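Local coordinates for glycoside transferase (Listeria monocytogenes, PDB 6R2M), which probably acts as an extracellular glycoside hydrolase on exopolysaccharide, and may have transferase activity, at residues Thr24-Glu28 against Asn29-Lys33; Thr293-Pro296 against Glu297-His300; His300-Asp303 against Tyr304-Glu308. All coordinates share one frame; numbering follows the deposited sequence.

Contact 1. Residues Thr24-Glu28 against Asn29-Lys33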
loop_
_atom_site.group_PDB
_atom_site.type_symbol
_atom_site.label_atom_id
_atom_site.label_comp_id
_atom_site.label_asym_id
_atom_site.label_seq_id
_atom_site.Cartn_x
_atom_site.Cartn_y
_atom_site.Cartn_z
ATOM N N THR A 24 -5.151 10.298 17.787
ATOM C CA THR A 24 -5.747 9.952 19.074
ATOM C C THR A 24 -6.428 8.596 19.011
ATOM O O THR A 24 -6.253 7.767 19.909
ATOM C CB THR A 24 -6.739 11.035 19.484
ATOM O OG1 THR A 24 -6.024 12.264 19.678
ATOM C CG2 THR A 24 -7.457 10.671 20.789
ATOM N N TYR A 25 -7.154 8.334 17.921
ATOM C CA TYR A 25 -7.860 7.067 17.772
ATOM C C TYR A 25 -6.884 5.904 17.625
ATOM O O TYR A 25 -7.099 4.827 18.193
ATOM C CB TYR A 25 -8.791 7.146 16.568
ATOM C CG TYR A 25 -9.659 5.938 16.406
ATOM C CD1 TYR A 25 -10.879 5.858 17.062
ATOM C CD2 TYR A 25 -9.266 4.868 15.613
ATOM C CE1 TYR A 25 -11.687 4.751 16.930
ATOM C CE2 TYR A 25 -10.077 3.743 15.465
ATOM C CZ TYR A 25 -11.296 3.709 16.130
ATOM O OH TYR A 25 -12.131 2.616 16.024
ATOM N N VAL A 26 -5.786 6.111 16.895
ATOM C CA VAL A 26 -4.800 5.047 16.745
ATOM C C VAL A 26 -4.127 4.747 18.079
ATOM O O VAL A 26 -3.928 3.582 18.443
ATOM C CB VAL A 26 -3.786 5.436 15.660
ATOM C CG1 VAL A 26 -2.557 4.504 15.716
ATOM C CG2 VAL A 26 -4.469 5.372 14.286
ATOM N N LYS A 27 -3.759 5.796 18.822
ATOM C CA LYS A 27 -3.177 5.606 20.145
ATOM C C LYS A 27 -4.112 4.810 21.050
ATOM O O LYS A 27 -3.665 3.950 21.814
ATOM C CB LYS A 27 -2.841 6.966 20.762
ATOM C CG LYS A 27 -1.648 7.647 20.075
ATOM C CD LYS A 27 -1.390 9.059 20.590
ATOM C CE LYS A 27 -0.274 9.752 19.789
ATOM N NZ LYS A 27 -0.325 11.221 19.972
ATOM N N GLU A 28 -5.414 5.071 20.961
ATOM C CA GLU A 28 -6.358 4.441 21.880
ATOM C C GLU A 28 -6.765 3.035 21.445
ATOM O O GLU A 28 -7.132 2.213 22.294
ATOM C CB GLU A 28 -7.598 5.329 22.034
ATOM C CG GLU A 28 -8.758 4.702 22.801
ATOM C CD GLU A 28 -8.531 4.682 24.300
ATOM O OE1 GLU A 28 -9.185 3.868 24.995
ATOM O OE2 GLU A 28 -7.706 5.484 24.787
ATOM N N ASN A 29 -6.716 2.724 20.153
ATOM C CA ASN A 29 -7.343 1.494 19.688
ATOM C C ASN A 29 -6.439 0.550 18.925
ATOM O O ASN A 29 -6.719 -0.647 18.904
ATOM C CB ASN A 29 -8.543 1.812 18.798
ATOM C CG ASN A 29 -9.653 2.483 19.569
ATOM O OD1 ASN A 29 -10.368 1.830 20.329
ATOM N ND2 ASN A 29 -9.795 3.798 19.398
ATOM N N TYR A 30 -5.396 1.045 18.269
ATOM C CA TYR A 30 -4.558 0.195 17.439
ATOM C C TYR A 30 -3.119 0.150 17.928
ATOM O O TYR A 30 -2.233 -0.241 17.165
ATOM C CB TYR A 30 -4.583 0.673 15.987
ATOM C CG TYR A 30 -5.836 0.320 15.215
ATOM C CD1 TYR A 30 -6.108 -0.994 14.837
ATOM C CD2 TYR A 30 -6.725 1.316 14.816
ATOM C CE1 TYR A 30 -7.251 -1.305 14.108
ATOM C CE2 TYR A 30 -7.865 1.017 14.079
ATOM C CZ TYR A 30 -8.126 -0.290 13.735
ATOM O OH TYR A 30 -9.258 -0.567 13.007
ATOM N N THR A 31 -2.847 0.551 19.166
ATOM C CA THR A 31 -1.477 0.585 19.660
ATOM C C THR A 31 -1.306 -0.391 20.813
ATOM O O THR A 31 -2.040 -0.329 21.805
ATOM C CB THR A 31 -1.088 2.002 20.095
ATOM O OG1 THR A 31 -1.298 2.901 19.005
ATOM C CG2 THR A 31 0.375 2.057 20.437
ATOM N N ALA A 32 -0.329 -1.280 20.682
ATOM C CA ALA A 32 0.016 -2.185 21.767
ATOM C C ALA A 32 0.851 -1.452 22.816
ATOM O O ALA A 32 1.289 -0.315 22.620
ATOM C CB ALA A 32 0.772 -3.400 21.226
ATOM N N LYS A 33 1.079 -2.127 23.951
ATOM C CA LYS A 33 1.778 -1.493 25.068
ATOM C C LYS A 33 3.189 -1.049 24.691
ATOM O O LYS A 33 3.694 -0.060 25.236
ATOM C CB LYS A 33 1.834 -2.449 26.261
ATOM C CG LYS A 33 0.525 -2.569 27.030
ATOM C CD LYS A 33 0.327 -1.401 27.985
ATOM C CE LYS A 33 -0.951 -1.559 28.797
ATOM N NZ LYS A 33 -0.729 -2.294 30.079
HETATM O O HOH W 1 -11.597 1.007 13.982
HETATM O O HOH W 2 -4.223 1.203 21.695
#
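Residues Val-26 and Tyr-30, whose CA atoms lie 4.9 Å apart, mark the place where the last turn of helix 21-29 gives way to an extended chain, Tyr-30 being the first residue to leave helical backbone angles. Tyr-30 N still donates to Val-26 O at 2.9 Å, as in a regular helix. The next residue, Thr-31, turns its hydroxyl back instead: OG1 gives its proton to the same Val-26 O at 2.8 Å, arriving above the carbonyl plane on the face opposite to Tyr-30 N. Threonine suits the place because its short branch adds a second donor to Val-26 O, which its own N, turned aside as the helix ends, does not bond. Water 2 spans the next gap, donating to Lys-27 O at 2.8 Å and accepting from Thr-31 N.

Asn-29 folds its amide over Tyr-25. With chi1 at -66°, CG lies beside its own backbone N, and ND2 donates to Tyr-25 O at 3.1 Å, in the carbonyl plane and on a lone pair. The same nitrogen sits 3.2 Å above the plane of the Tyr-25 ring, offset toward its rim, the ring and amide planes being 37° apart. The other end of the amide, OD1, is held by Lys-41 NZ, so the group is fixed at both ends. At the ring's edge, Tyr-25 CE2 meets Tyr-30 CE2 at 3.8 Å. Water 1, in the plane of the Tyr-25 ring and 2.7 Å from Tyr-25 OH, links the two phenols; Tyr-30 OH also bonds Thr-299 O. Val-26, branched and apolar, packs against Phe-301 and Tyr-304 of helix 301-312. The whole is a helix C-terminus at which side-chain donors supplement the backbone bonds, in a helix-rich protein consistent with an (alpha/alpha)6-barrel fold.

Contact 2. Residues Thr293-Pro296 against Glu297-His300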
loop_
_atom_site.group_PDB
_atom_site.type_symbol
_atom_site.label_atom_id
_atom_site.label_comp_id
_atom_site.label_asym_id
_atom_site.label_seq_id
_atom_site.Cartn_x
_atom_site.Cartn_y
_atom_site.Cartn_z
ATOM N N THR A 293 -15.714 1.741 9.346
ATOM C CA THR A 293 -14.390 1.394 9.847
ATOM C C THR A 293 -14.253 1.652 11.348
ATOM O O THR A 293 -13.130 1.764 11.844
ATOM C CB THR A 293 -13.297 2.163 9.091
ATOM O OG1 THR A 293 -13.533 3.577 9.183
ATOM C CG2 THR A 293 -13.236 1.751 7.621
ATOM N N SER A 294 -15.369 1.761 12.084
ATOM C CA SER A 294 -15.322 2.281 13.448
ATOM C C SER A 294 -15.157 1.209 14.523
ATOM O O SER A 294 -14.952 1.562 15.692
ATOM C CB SER A 294 -16.580 3.104 13.749
ATOM O OG SER A 294 -17.747 2.301 13.735
ATOM N N ASN A 295 -15.230 -0.067 14.162
ATOM C CA ASN A 295 -15.005 -1.146 15.115
ATOM C C ASN A 295 -13.565 -1.613 14.973
ATOM O O ASN A 295 -13.243 -2.285 13.983
ATOM C CB ASN A 295 -15.973 -2.305 14.864
ATOM C CG ASN A 295 -15.809 -3.438 15.866
ATOM O OD1 ASN A 295 -14.741 -3.629 16.443
ATOM N ND2 ASN A 295 -16.871 -4.204 16.065
ATOM N N PRO A 296 -12.672 -1.303 15.920
ATOM C CA PRO A 296 -11.259 -1.665 15.743
ATOM C C PRO A 296 -10.981 -3.128 16.015
ATOM O O PRO A 296 -9.882 -3.599 15.689
ATOM C CB PRO A 296 -10.540 -0.764 16.750
ATOM C CG PRO A 296 -11.541 -0.606 17.857
ATOM C CD PRO A 296 -12.915 -0.609 17.195
ATOM N N GLU A 297 -11.941 -3.861 16.589
ATOM C CA GLU A 297 -11.753 -5.297 16.750
ATOM C C GLU A 297 -11.970 -6.048 15.443
ATOM O O GLU A 297 -11.359 -7.101 15.234
ATOM C CB GLU A 297 -12.696 -5.848 17.827
ATOM C CG GLU A 297 -12.384 -5.352 19.221
ATOM C CD GLU A 297 -13.267 -5.988 20.287
ATOM O OE1 GLU A 297 -14.414 -6.370 19.972
ATOM O OE2 GLU A 297 -12.802 -6.094 21.440
ATOM N N THR A 298 -12.818 -5.532 14.553
ATOM C CA THR A 298 -13.108 -6.206 13.296
ATOM C C THR A 298 -12.587 -5.481 12.068
ATOM O O THR A 298 -12.578 -6.082 10.983
ATOM C CB THR A 298 -14.618 -6.418 13.124
ATOM O OG1 THR A 298 -15.288 -5.152 13.097
ATOM C CG2 THR A 298 -15.163 -7.276 14.259
ATOM N N THR A 299 -12.191 -4.215 12.196
ATOM C CA THR A 299 -11.640 -3.437 11.090
ATOM C C THR A 299 -10.125 -3.551 11.111
ATOM O O THR A 299 -9.461 -2.977 11.981
ATOM C CB THR A 299 -12.054 -1.970 11.188
ATOM O OG1 THR A 299 -13.482 -1.888 11.256
ATOM C CG2 THR A 299 -11.584 -1.177 9.981
ATOM N N HIS A 300 -9.580 -4.255 10.127
ATOM C CA HIS A 300 -8.133 -4.298 9.963
ATOM C C HIS A 300 -7.597 -2.883 9.818
ATOM O O HIS A 300 -8.203 -2.043 9.154
ATOM C CB HIS A 300 -7.807 -5.121 8.728
ATOM C CG HIS A 300 -6.385 -5.562 8.634
ATOM N ND1 HIS A 300 -5.339 -4.683 8.439
ATOM C CD2 HIS A 300 -5.840 -6.800 8.658
ATOM C CE1 HIS A 300 -4.207 -5.363 8.374
ATOM N NE2 HIS A 300 -4.484 -6.649 8.500
HETATM O O HOH W 3 -16.688 -1.317 11.831
HETATM O O HOH W 4 -18.109 -4.690 13.315
#
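Thr-299 closes onto Asn-295 through two bonds to one carbonyl oxygen. Its backbone N reaches Asn-295 O at 2.8 Å, nearly along the C=O axis, while OG1 donates to the same atom, also at 2.8 Å, from above the carbonyl plane. A chi1 of -55° swings the hydroxyl back beside its own N and makes this double grip possible; the methyl CG2 is left to pack against Thr-293 CB at 3.9 Å. Threonine thus serves both a polar and an apolar side of the loop.

Asn-295 shapes the turn with its side chain as well. Its OD1 accepts from Glu-297 N at 2.8 Å, which defines an Asx turn, and from Thr-298 N at 3.3 Å, a donor standing well above the amide plane. Together with the backbone bonds to Asn-295 O this forms an Asx motif, in the loop joining helix 278-290 to helix 301-312. Pro-296, with no N-H to place, fits the second position.

Glu-297 lays CB 3.3 Å from Asn-295 OD1, then extends outward so that OE2 meets Asn-42 ND2. Water 4 joins Thr-298 OG1, at 2.9 Å, to Asn-295 ND2 by a weak bond.

Contact 3. Residues His300-Asp303 against Tyr304-Glu308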
loop_
_atom_site.group_PDB
_atom_site.type_symbol
_atom_site.label_atom_id
_atom_site.label_comp_id
_atom_site.label_asym_id
_atom_site.label_seq_id
_atom_site.Cartn_x
_atom_site.Cartn_y
_atom_site.Cartn_z
ATOM N N HIS A 300 -9.580 -4.255 10.127
ATOM C CA HIS A 300 -8.133 -4.298 9.963
ATOM C C HIS A 300 -7.597 -2.883 9.818
ATOM O O HIS A 300 -8.203 -2.043 9.154
ATOM C CB HIS A 300 -7.807 -5.121 8.728
ATOM C CG HIS A 300 -6.385 -5.562 8.634
ATOM N ND1 HIS A 300 -5.339 -4.683 8.439
ATOM C CD2 HIS A 300 -5.840 -6.800 8.658
ATOM C CE1 HIS A 300 -4.207 -5.363 8.374
ATOM N NE2 HIS A 300 -4.484 -6.649 8.500
ATOM N N PHE A 301 -6.459 -2.621 10.460
ATOM C CA PHE A 301 -5.837 -1.307 10.329
ATOM C C PHE A 301 -5.699 -0.892 8.866
ATOM O O PHE A 301 -5.865 0.288 8.528
ATOM C CB PHE A 301 -4.475 -1.306 11.019
ATOM C CG PHE A 301 -3.874 0.052 11.115
ATOM C CD1 PHE A 301 -4.337 0.958 12.052
ATOM C CD2 PHE A 301 -2.862 0.438 10.237
ATOM C CE1 PHE A 301 -3.773 2.237 12.126
ATOM C CE2 PHE A 301 -2.298 1.688 10.303
ATOM C CZ PHE A 301 -2.753 2.598 11.248
ATOM N N PHE A 302 -5.385 -1.846 7.982
ATOM C CA PHE A 302 -5.245 -1.537 6.557
ATOM C C PHE A 302 -6.493 -0.862 6.010
ATOM O O PHE A 302 -6.398 0.114 5.260
ATOM C CB PHE A 302 -4.967 -2.812 5.767
ATOM C CG PHE A 302 -4.552 -2.586 4.328
ATOM C CD1 PHE A 302 -3.237 -2.264 4.006
ATOM C CD2 PHE A 302 -5.457 -2.785 3.286
ATOM C CE1 PHE A 302 -2.843 -2.120 2.668
ATOM C CE2 PHE A 302 -5.068 -2.635 1.969
ATOM C CZ PHE A 302 -3.762 -2.308 1.653
ATOM N N ASP A 303 -7.678 -1.364 6.387
ATOM C CA ASP A 303 -8.921 -0.747 5.928
ATOM C C ASP A 303 -9.142 0.599 6.602
ATOM O O ASP A 303 -9.476 1.591 5.942
ATOM C CB ASP A 303 -10.105 -1.677 6.208
ATOM C CG ASP A 303 -10.141 -2.878 5.290
ATOM O OD1 ASP A 303 -9.965 -2.707 4.073
ATOM O OD2 ASP A 303 -10.348 -4.000 5.799
ATOM N N TYR A 304 -8.948 0.651 7.918
ATOM C CA TYR A 304 -9.159 1.889 8.653
ATOM C C TYR A 304 -8.294 3.006 8.084
ATOM O O TYR A 304 -8.788 4.090 7.760
ATOM C CB TYR A 304 -8.849 1.670 10.136
ATOM C CG TYR A 304 -8.810 2.963 10.914
ATOM C CD1 TYR A 304 -9.985 3.564 11.351
ATOM C CD2 TYR A 304 -7.611 3.610 11.166
ATOM C CE1 TYR A 304 -9.955 4.768 12.028
ATOM C CE2 TYR A 304 -7.574 4.807 11.851
ATOM C CZ TYR A 304 -8.745 5.377 12.279
ATOM O OH TYR A 304 -8.671 6.579 12.959
ATOM N N ILE A 305 -6.997 2.740 7.918
ATOM C CA ILE A 305 -6.090 3.841 7.627
ATOM C C ILE A 305 -6.131 4.219 6.152
ATOM O O ILE A 305 -5.918 5.385 5.810
ATOM C CB ILE A 305 -4.658 3.503 8.087
ATOM C CG1 ILE A 305 -3.805 4.773 8.162
ATOM C CG2 ILE A 305 -3.994 2.433 7.199
ATOM C CD1 ILE A 305 -4.199 5.708 9.315
ATOM N N ASN A 306 -6.399 3.268 5.246
ATOM C CA ASN A 306 -6.525 3.652 3.845
ATOM C C ASN A 306 -7.786 4.469 3.602
ATOM O O ASN A 306 -7.783 5.356 2.737
ATOM C CB ASN A 306 -6.500 2.422 2.939
ATOM C CG ASN A 306 -5.081 2.003 2.570
ATOM O OD1 ASN A 306 -4.378 2.732 1.888
ATOM N ND2 ASN A 306 -4.659 0.834 3.030
ATOM N N LYS A 307 -8.850 4.229 4.374
ATOM C CA LYS A 307 -9.988 5.129 4.281
ATOM C C LYS A 307 -9.598 6.534 4.745
ATOM O O LYS A 307 -9.891 7.513 4.048
ATOM C CB LYS A 307 -11.182 4.577 5.075
ATOM C CG LYS A 307 -12.360 5.535 5.125
ATOM C CD LYS A 307 -13.609 4.867 5.655
ATOM C CE LYS A 307 -14.756 5.857 5.679
ATOM N NZ LYS A 307 -16.050 5.293 6.158
ATOM N N GLU A 308 -8.884 6.646 5.877
ATOM C CA GLU A 308 -8.510 7.972 6.364
ATOM C C GLU A 308 -7.583 8.680 5.383
ATOM O O GLU A 308 -7.754 9.874 5.124
ATOM C CB GLU A 308 -7.855 7.882 7.737
ATOM C CG GLU A 308 -8.783 7.362 8.824
ATOM C CD GLU A 308 -10.055 8.178 8.967
ATOM O OE1 GLU A 308 -10.017 9.410 8.765
ATOM O OE2 GLU A 308 -11.099 7.577 9.302
#
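The ring of Phe-302 carries the amide of Asn-306 on one face: ND2 stands 3.3 Å above its plane, over the centre, with ring and amide planes 68° apart. On a face of the Phe-301 ring lies Ile-305, whose CB makes a CH-pi contact 4.0 Å from the centroid, while Ile-305 CG2 reaches Phe-301 CE2 at 3.6 Å. Tyr-304 has Glu-308 CG over one face, toward the rim. At the edge of the His-300 imidazole, in its plane, Phe-302 N donates to ND1 at 2.9 Å; this is the N-cap bond, and it satisfies an N-H in the open first turn.

Asn-306 ND2 is fixed by more than the ring. It donates to Phe-302 O at 2.9 Å, and Asn-306 N reaches that oxygen from the opposite face of the carbonyl. With CG anti to its backbone N (chi1 -169°), Phe-302 projects its ring where this amide can lie over it.

Tyr-304 packs against Val-22 of helix 21-29, and Phe-302 and Ile-305 meet Leu-55 of helix 50-62. Asp-303 OD1 accepts from Ala-263 N of helix 262-274; helix 301-312 thus lies against all three of these helices.

The three contacts lie on the same side of the chain's centre and bring its first and last helices together. Contact 2 runs directly into contact 3 through the shared His-300, their centres about 9 Å apart: the Asx loop delivers the chain to the capped start of helix 301-312. Contact 1, its centre about 12 Å from that of contact 2 and 13 Å from that of contact 3, touches both. Tyr-30 OH lies 2.6 Å from Thr-299 O, a probable hydrogen bond to contact 2. It meets contact 3 through aromatic rings from both, Tyr-30 CG being 3.6 Å from Phe-301 CD1. This side-by-side packing is consistent with the closing of an (alpha/alpha) barrel.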